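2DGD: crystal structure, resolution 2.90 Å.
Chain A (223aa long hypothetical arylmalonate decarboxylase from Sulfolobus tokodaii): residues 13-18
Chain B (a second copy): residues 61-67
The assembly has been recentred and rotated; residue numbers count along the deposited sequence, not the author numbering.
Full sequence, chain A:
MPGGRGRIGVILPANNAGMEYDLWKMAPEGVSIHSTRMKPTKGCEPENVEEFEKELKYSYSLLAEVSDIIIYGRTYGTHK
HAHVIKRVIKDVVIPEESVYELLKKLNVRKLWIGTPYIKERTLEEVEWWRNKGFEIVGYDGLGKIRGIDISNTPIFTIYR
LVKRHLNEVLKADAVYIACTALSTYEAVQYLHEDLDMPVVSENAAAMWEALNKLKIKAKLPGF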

# COMPACT_ATOMS: atom_id res chain seq x y z
N PRO A 13 29.22 21.62 -14.07
CA PRO A 13 30.61 21.69 -13.60
C PRO A 13 31.07 20.35 -13.03
O PRO A 13 30.30 19.63 -12.41
CB PRO A 13 30.57 22.81 -12.56
CG PRO A 13 29.17 22.78 -12.08
CD PRO A 13 28.38 22.58 -13.33
N ALA A 14 32.34 20.03 -13.25
CA ALA A 14 32.90 18.77 -12.79
C ALA A 14 32.53 18.38 -11.37
O ALA A 14 32.14 17.24 -11.12
CB ALA A 14 34.43 18.81 -12.94
N ASN A 15 32.65 19.31 -10.44
CA ASN A 15 32.38 19.01 -9.05
C ASN A 15 30.97 19.23 -8.52
O ASN A 15 30.77 19.32 -7.32
CB ASN A 15 33.39 19.76 -8.18
CG ASN A 15 34.81 19.35 -8.48
OD1 ASN A 15 35.14 18.17 -8.46
ND2 ASN A 15 35.67 20.33 -8.76
N ASN A 16 30.00 19.32 -9.42
CA ASN A 16 28.62 19.49 -9.00
C ASN A 16 28.05 18.10 -8.73
O ASN A 16 27.93 17.29 -9.66
CB ASN A 16 27.81 20.18 -10.10
CG ASN A 16 26.36 20.38 -9.71
OD1 ASN A 16 25.69 19.45 -9.25
ND2 ASN A 16 25.86 21.59 -9.90
N ALA A 17 27.70 17.81 -7.49
CA ALA A 17 27.17 16.49 -7.17
C ALA A 17 25.71 16.52 -6.73
O ALA A 17 25.16 15.50 -6.34
CB ALA A 17 28.01 15.83 -6.09
N GLY A 18 25.08 17.68 -6.83
CA GLY A 18 23.70 17.78 -6.41
C GLY A 18 22.65 17.88 -7.50
O GLY A 18 21.53 17.39 -7.34
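Chain B 61-67: SLLAEVS

Contact between two copies of the hypothetical arylmalonate decarboxylase, in which a turn of chain A packs against the 61-67 stretch of chain B. Chain A has no regular helix or strand here; its 13-16 segment is a type I beta turn closed by Asn16(A) N donating to Pro13(A) O at 3.0 Å. Chain B enters as the tail of a weakly bonded helix, keeps helical phi/psi through Val66(B), and turns extended at Ser67(B). As chain A advances from Ala14(A) to Asn15(A), the nearest CA on chain B moves from Leu62(B), 4.7 Å from that of Ala14(A), to Val66(B), 5.9 Å from that of Asn15(A).

Pro13(A) points away and makes no contact. Ala14(A) points toward chain B and is the most covered residue of its stretch: its CB lies 3.9 Å from Leu62(B) CD2, while its O stands 3.5 Å from Val66(B) CG1. The same carbonyl oxygen is 3.2 Å from Leu62(B) O, but both are acceptors, so this approach is no hydrogen bond. Asn15(A) leaves its backbone sideways with chi1 in the m well; its CA is 3.7 Å from Val66(B) CG1, and the end of its side chain comes nearer to chain B than its CA-to-CB bond suggests. Glu65(B) starts toward chain A, but its end leads away. Asn16(A) points away, and its OD1 accepts a weak bond from Gly18(A) N at 3.1 Å. Ala17(A) turns back toward chain B, its CB 4.1 Å from Val66(B) CG1, so that one methyl group meets Ala14(A), Asn15(A) and Ala17(A). Gly18(A) lies beyond reach.

On chain B, Leu63(B) O accepts from Ser67(B) OG at 2.8 Å, tying the end of the stretch to its own backbone. No hydrogen bond joins the two stretches; packing buries 275 Å², both sides summed.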

# COMPACT_ATOMS: atom_id res chain seq x y z
N SER B 61 39.51 13.31 -14.83
CA SER B 61 39.71 14.45 -13.95
C SER B 61 38.40 15.18 -13.66
O SER B 61 38.29 15.88 -12.66
CB SER B 61 40.71 15.43 -14.56
OG SER B 61 40.13 16.15 -15.63
N LEU B 62 37.41 15.02 -14.54
CA LEU B 62 36.12 15.68 -14.35
C LEU B 62 35.23 14.92 -13.36
O LEU B 62 34.26 15.47 -12.83
CB LEU B 62 35.39 15.80 -15.69
CG LEU B 62 35.99 16.67 -16.80
CD1 LEU B 62 35.11 16.58 -18.02
CD2 LEU B 62 36.10 18.11 -16.34
N LEU B 63 35.56 13.66 -13.11
CA LEU B 63 34.78 12.80 -12.22
C LEU B 63 35.50 12.42 -10.93
O LEU B 63 34.88 11.98 -9.96
CB LEU B 63 34.41 11.52 -12.98
CG LEU B 63 32.98 11.24 -13.46
CD1 LEU B 63 32.23 12.52 -13.74
CD2 LEU B 63 33.06 10.39 -14.71
N ALA B 64 36.82 12.59 -10.92
CA ALA B 64 37.66 12.22 -9.78
C ALA B 64 37.22 12.69 -8.39
O ALA B 64 37.30 11.92 -7.42
CB ALA B 64 39.08 12.69 -10.04
N GLU B 65 36.75 13.93 -8.29
CA GLU B 65 36.34 14.51 -7.01
C GLU B 65 34.94 14.14 -6.51
O GLU B 65 34.71 14.10 -5.31
CB GLU B 65 36.45 16.03 -7.08
CG GLU B 65 36.12 16.77 -5.81
CD GLU B 65 37.13 16.51 -4.70
OE1 GLU B 65 38.35 16.50 -4.98
OE2 GLU B 65 36.69 16.33 -3.54
N VAL B 66 34.00 13.89 -7.42
CA VAL B 66 32.65 13.54 -6.99
C VAL B 66 32.46 12.03 -6.92
O VAL B 66 31.44 11.56 -6.40
CB VAL B 66 31.57 14.07 -7.96
CG1 VAL B 66 31.64 15.57 -8.05
CG2 VAL B 66 31.73 13.44 -9.32
N SER B 67 33.42 11.27 -7.42
CA SER B 67 33.29 9.82 -7.45
C SER B 67 34.01 9.04 -6.35
O SER B 67 35.11 9.40 -5.94
CB SER B 67 33.77 9.28 -8.80
OG SER B 67 33.05 9.88 -9.87